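Local coordinates for effector protein B, substrate of the Dot/Icm secretion system (Legionella drancourtii, PDB 4JVS), which probably acts as a GTPase-activating protein of the LepB family, a secreted bacterial effector whose GAP domain is the part captured here, at residues 238-251 / 271-285. Residues are numbered along the deposited sequence; the frame is centred on the assembly and turned at random.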
loop_
_atom_site.group_PDB
_atom_site.type_symbol
_atom_site.label_atom_id
_atom_site.label_comp_id
_atom_site.label_asym_id
_atom_site.label_seq_id
_atom_site.Cartn_x
_atom_site.Cartn_y
_atom_site.Cartn_z
ATOM N N LEU A 238 2.951 21.708 19.378
ATOM C CA LEU A 238 1.991 21.953 18.312
ATOM C C LEU A 238 2.273 23.249 17.539
ATOM O O LEU A 238 1.962 23.344 16.358
ATOM C CB LEU A 238 0.578 21.960 18.892
ATOM C CG LEU A 238 -0.634 21.891 17.966
ATOM C CD1 LEU A 238 -0.632 20.625 17.127
ATOM C CD2 LEU A 238 -1.899 21.970 18.807
ATOM N N ASN A 239 2.865 24.244 18.204
ATOM C CA ASN A 239 3.222 25.507 17.545
ATOM C C ASN A 239 4.528 25.405 16.777
ATOM O O ASN A 239 4.945 26.353 16.113
ATOM C CB ASN A 239 3.298 26.661 18.545
ATOM C CG ASN A 239 1.939 27.036 19.112
ATOM O OD1 ASN A 239 1.713 26.938 20.318
ATOM N ND2 ASN A 239 1.028 27.473 18.245
ATOM N N ALA A 240 5.165 24.244 16.878
ATOM C CA ALA A 240 6.396 23.962 16.151
ATOM C C ALA A 240 6.105 23.230 14.835
ATOM O O ALA A 240 6.986 23.056 13.987
ATOM C CB ALA A 240 7.352 23.141 17.023
ATOM N N MET A 241 4.863 22.797 14.670
ATOM C CA MET A 241 4.490 22.003 13.508
ATOM C C MET A 241 4.379 22.817 12.218
ATOM O O MET A 241 4.065 24.005 12.245
ATOM C CB MET A 241 3.192 21.251 13.797
ATOM C CG MET A 241 3.326 20.322 14.980
ATOM S SD MET A 241 2.130 18.989 14.937
ATOM C CE MET A 241 3.116 17.654 15.629
ATOM N N SER A 242 4.652 22.172 11.090
ATOM C CA SER A 242 4.451 22.799 9.791
ATOM C C SER A 242 2.969 22.848 9.482
ATOM O O SER A 242 2.165 22.242 10.186
ATOM C CB SER A 242 5.152 22.000 8.695
ATOM O OG SER A 242 4.369 20.874 8.320
ATOM N N GLY A 243 2.615 23.553 8.413
ATOM C CA GLY A 243 1.230 23.646 7.992
ATOM C C GLY A 243 0.764 22.280 7.555
ATOM O O GLY A 243 -0.340 21.853 7.886
ATOM N N ASP A 244 1.624 21.594 6.815
ATOM C CA ASP A 244 1.322 20.248 6.358
ATOM C C ASP A 244 1.049 19.276 7.514
ATOM O O ASP A 244 0.111 18.479 7.454
ATOM C CB ASP A 244 2.457 19.712 5.494
ATOM C CG ASP A 244 2.395 20.216 4.065
ATOM O OD1 ASP A 244 1.513 21.047 3.752
ATOM O OD2 ASP A 244 3.248 19.788 3.254
ATOM N N GLN A 245 1.879 19.337 8.553
ATOM C CA GLN A 245 1.675 18.530 9.749
ATOM C C GLN A 245 0.316 18.860 10.387
ATOM O O GLN A 245 -0.440 17.965 10.797
ATOM C CB GLN A 245 2.816 18.754 10.751
ATOM C CG GLN A 245 3.946 17.723 10.697
ATOM C CD GLN A 245 5.161 18.115 11.547
ATOM O OE1 GLN A 245 5.355 19.285 11.877
ATOM N NE2 GLN A 245 5.979 17.131 11.903
ATOM N N LEU A 246 0.000 20.149 10.453
ATOM C CA LEU A 246 -1.215 20.597 11.117
ATOM C C LEU A 246 -2.467 20.171 10.351
ATOM O O LEU A 246 -3.438 19.706 10.946
ATOM C CB LEU A 246 -1.186 22.117 11.317
ATOM C CG LEU A 246 -0.234 22.714 12.362
ATOM C CD1 LEU A 246 -0.131 24.210 12.188
ATOM C CD2 LEU A 246 -0.703 22.393 13.758
ATOM N N ALA A 247 -2.428 20.333 9.029
ATOM C CA ALA A 247 -3.512 19.917 8.137
ATOM C C ALA A 247 -3.719 18.407 8.181
ATOM O O ALA A 247 -4.856 17.932 8.152
ATOM C CB ALA A 247 -3.215 20.356 6.712
ATOM N N THR A 248 -2.616 17.662 8.229
ATOM C CA THR A 248 -2.673 16.220 8.421
ATOM C C THR A 248 -3.478 15.861 9.673
ATOM O O THR A 248 -4.297 14.938 9.652
ATOM C CB THR A 248 -1.263 15.612 8.516
ATOM O OG1 THR A 248 -0.573 15.825 7.283
ATOM C CG2 THR A 248 -1.329 14.107 8.783
ATOM N N ILE A 249 -3.250 16.600 10.755
ATOM C CA ILE A 249 -3.963 16.373 12.013
ATOM C C ILE A 249 -5.455 16.684 11.857
ATOM O O ILE A 249 -6.308 15.875 12.223
ATOM C CB ILE A 249 -3.351 17.195 13.186
ATOM C CG1 ILE A 249 -1.957 16.668 13.542
ATOM C CG2 ILE A 249 -4.248 17.134 14.395
ATOM C CD1 ILE A 249 -1.214 17.476 14.594
ATOM N N CYS A 250 -5.763 17.851 11.301
ATOM C CA CYS A 250 -7.146 18.244 11.060
ATOM C C CYS A 250 -7.918 17.221 10.222
ATOM O O CYS A 250 -9.035 16.828 10.581
ATOM C CB CYS A 250 -7.186 19.604 10.378
ATOM S SG CYS A 250 -6.725 20.923 11.478
ATOM N N PHE A 251 -7.322 16.804 9.106
ATOM C CA PHE A 251 -7.943 15.820 8.225
ATOM C C PHE A 251 -8.216 14.516 8.954
ATOM O O PHE A 251 -9.187 13.819 8.655
ATOM C CB PHE A 251 -7.060 15.550 7.018
ATOM C CG PHE A 251 -7.117 16.620 5.984
ATOM C CD1 PHE A 251 -8.283 17.320 5.765
ATOM C CD2 PHE A 251 -6.005 16.923 5.222
ATOM C CE1 PHE A 251 -8.341 18.308 4.810
ATOM C CE2 PHE A 251 -6.059 17.908 4.263
ATOM C CZ PHE A 251 -7.226 18.600 4.059
ATOM N N SER A 271 -2.824 31.956 14.518
ATOM C CA SER A 271 -1.512 31.621 14.004
ATOM C C SER A 271 -1.355 30.241 13.435
ATOM O O SER A 271 -0.802 30.069 12.384
ATOM C CB SER A 271 -0.475 31.837 15.077
ATOM O OG SER A 271 -0.031 30.614 15.575
ATOM N N LEU A 272 -1.863 29.260 14.148
ATOM C CA LEU A 272 -1.934 27.872 13.688
ATOM C C LEU A 272 -2.850 27.729 12.475
ATOM O O LEU A 272 -2.527 27.019 11.533
ATOM C CB LEU A 272 -2.404 26.932 14.797
ATOM C CG LEU A 272 -1.423 26.637 15.926
ATOM C CD1 LEU A 272 -2.073 25.698 16.934
ATOM C CD2 LEU A 272 -0.129 26.048 15.382
ATOM N N TRP A 273 -3.984 28.418 12.505
ATOM C CA TRP A 273 -4.930 28.389 11.398
ATOM C C TRP A 273 -4.342 28.931 10.100
ATOM O O TRP A 273 -4.652 28.440 9.013
ATOM C CB TRP A 273 -6.181 29.187 11.745
ATOM C CG TRP A 273 -6.998 29.483 10.543
ATOM C CD1 TRP A 273 -7.184 30.696 9.958
ATOM C CD2 TRP A 273 -7.719 28.531 9.752
ATOM N NE1 TRP A 273 -7.999 30.567 8.856
ATOM C CE2 TRP A 273 -8.335 29.253 8.706
ATOM C CE3 TRP A 273 -7.914 27.152 9.832
ATOM C CZ2 TRP A 273 -9.129 28.628 7.748
ATOM C CZ3 TRP A 273 -8.702 26.538 8.883
ATOM C CH2 TRP A 273 -9.300 27.277 7.852
ATOM N N GLN A 274 -3.447 29.886 10.212
ATOM C CA GLN A 274 -2.794 30.448 9.065
ATOM C C GLN A 274 -1.986 29.426 8.350
ATOM O O GLN A 274 -1.992 29.352 7.157
ATOM C CB GLN A 274 -1.826 31.479 9.556
ATOM C CG GLN A 274 -2.037 32.852 8.986
ATOM C CD GLN A 274 -1.170 33.850 9.670
ATOM O OE1 GLN A 274 -0.242 33.489 10.365
ATOM N NE2 GLN A 274 -1.468 35.112 9.485
ATOM N N GLU A 275 -1.251 28.644 9.103
ATOM C CA GLU A 275 -0.489 27.577 8.532
ATOM C C GLU A 275 -1.360 26.522 7.962
ATOM O O GLU A 275 -1.036 25.943 6.965
ATOM C CB GLU A 275 0.431 26.992 9.554
ATOM C CG GLU A 275 1.145 28.050 10.339
ATOM C CD GLU A 275 2.603 28.076 10.051
ATOM O OE1 GLU A 275 3.292 27.126 10.401
ATOM O OE2 GLU A 275 3.067 29.058 9.477
ATOM N N VAL A 276 -2.448 26.231 8.641
ATOM C CA VAL A 276 -3.393 25.258 8.175
ATOM C C VAL A 276 -4.050 25.679 6.906
ATOM O O VAL A 276 -4.231 24.880 6.043
ATOM C CB VAL A 276 -4.464 24.976 9.206
ATOM C CG1 VAL A 276 -5.538 24.100 8.617
ATOM C CG2 VAL A 276 -3.863 24.284 10.390
ATOM N N ASP A 277 -4.406 26.944 6.800
ATOM C CA ASP A 277 -5.073 27.466 5.613
ATOM C C ASP A 277 -4.200 27.427 4.354
ATOM O O ASP A 277 -4.670 27.051 3.280
ATOM C CB ASP A 277 -5.581 28.893 5.853
ATOM C CG ASP A 277 -6.483 29.394 4.726
ATOM O OD1 ASP A 277 -6.327 30.570 4.310
ATOM O OD2 ASP A 277 -7.352 28.616 4.265
ATOM N N ASP A 278 -2.937 27.814 4.462
ATOM C CA ASP A 278 -2.129 27.862 3.251
ATOM C C ASP A 278 -1.579 26.485 2.852
ATOM O O ASP A 278 -1.042 26.308 1.750
ATOM C CB ASP A 278 -1.055 28.968 3.306
ATOM C CG ASP A 278 -0.016 28.731 4.373
ATOM O OD1 ASP A 278 0.533 27.608 4.452
ATOM O OD2 ASP A 278 0.262 29.682 5.126
ATOM N N SER A 279 -1.731 25.512 3.748
ATOM C CA SER A 279 -1.480 24.121 3.389
ATOM C C SER A 279 -2.715 23.520 2.722
ATOM O O SER A 279 -2.602 22.775 1.754
ATOM C CB SER A 279 -1.071 23.302 4.608
ATOM O OG SER A 279 0.303 22.958 4.541
ATOM N N LEU A 280 -3.895 23.847 3.240
ATOM C CA LEU A 280 -5.142 23.441 2.605
ATOM C C LEU A 280 -5.216 23.980 1.183
ATOM O O LEU A 280 -5.771 23.335 0.295
ATOM C CB LEU A 280 -6.341 23.961 3.393
ATOM C CG LEU A 280 -6.720 23.227 4.672
ATOM C CD1 LEU A 280 -7.584 24.123 5.544
ATOM C CD2 LEU A 280 -7.463 21.968 4.330
ATOM N N ASN A 281 -4.656 25.173 0.985
ATOM C CA ASN A 281 -4.624 25.824 -0.322
ATOM C C ASN A 281 -3.373 25.468 -1.122
ATOM O O ASN A 281 -2.925 26.241 -1.975
ATOM C CB ASN A 281 -4.714 27.342 -0.157
ATOM C CG ASN A 281 -6.066 27.799 0.374
ATOM O OD1 ASN A 281 -6.140 28.531 1.361
ATOM N ND2 ASN A 281 -7.142 27.381 -0.291
ATOM N N GLY A 282 -2.811 24.298 -0.829
ATOM C CA GLY A 282 -1.643 23.801 -1.531
ATOM C C GLY A 282 -2.042 22.729 -2.519
ATOM O O GLY A 282 -3.169 22.730 -3.012
ATOM N N ASP A 283 -1.169 21.767 -2.727
ATOM C CA ASP A 283 -1.340 20.740 -3.725
ATOM C C ASP A 283 -0.965 19.409 -3.142
ATOM O O ASP A 283 -1.024 18.401 -3.796
ATOM C CB ASP A 283 -0.384 21.009 -4.871
ATOM C CG ASP A 283 -0.764 22.204 -5.677
ATOM O OD1 ASP A 283 -1.932 22.296 -6.072
ATOM O OD2 ASP A 283 0.108 23.051 -5.928
ATOM N N ALA A 284 -0.527 19.428 -1.907
ATOM C CA ALA A 284 -0.009 18.236 -1.259
ATOM C C ALA A 284 -1.108 17.269 -0.872
ATOM O O ALA A 284 -0.828 16.107 -0.588
ATOM C CB ALA A 284 0.821 18.608 -0.042
ATOM N N PHE A 285 -2.348 17.746 -0.854
ATOM C CA PHE A 285 -3.473 16.915 -0.434
ATOM C C PHE A 285 -4.463 16.656 -1.570
ATOM O O PHE A 285 -5.523 16.076 -1.359
ATOM C CB PHE A 285 -4.178 17.531 0.784
ATOM C CG PHE A 285 -3.240 17.906 1.886
ATOM C CD1 PHE A 285 -2.853 16.974 2.832
ATOM C CD2 PHE A 285 -2.721 19.189 1.964
ATOM C CE1 PHE A 285 -1.972 17.316 3.842
ATOM C CE2 PHE A 285 -1.842 19.537 2.971
ATOM C CZ PHE A 285 -1.464 18.598 3.911
#
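F251 points the edge of its ring at a face of F285 in a T-shaped pair, the centroids 5.3 Å apart and the planes at 69°. Its CE2 lies above the rim of the F285 ring, whose opposite face carries the methyl of A284. A247 adds its CB at 3.7 Å from F285 CZ, and T248 OG1 lies at the ring's edge. The neighbouring CZ of F251 meets L280 CD2.

Helices 243-251 and 271-280 cross nearly perpendicularly, at -87°, with their axes 7.8 Å apart. G243 faces helix 271-280 at the crossing, its CA 3.4 Å from E275 O. Next to it, S279 OG is modelled 2.4 Å from D244 OD1, a hydrogen bond too short to be taken at its exact length. D244 OD2 accepts from the backbone N of A106, and the carboxylate probably also ties helix 271-280 to strand 106-107.

On the apolar side, L246 reaches V276 and L272 by different atoms: its CB packs on V276 CG2, and its CD1 meets L272 CD2 at 3.7 Å, the two leucine side chains crossing at about a right angle. L272 CD2 also lies near L238 O, 3.6 Å away. S242 OG accepts from Q245 N and Q245 OE1 from S242 N, a capping box, and S242 OG is also hydrogen-bonded to K104 O. The whole is a near-orthogonal helix-helix packing within the C-terminal subdomain of the LepB GAP domain.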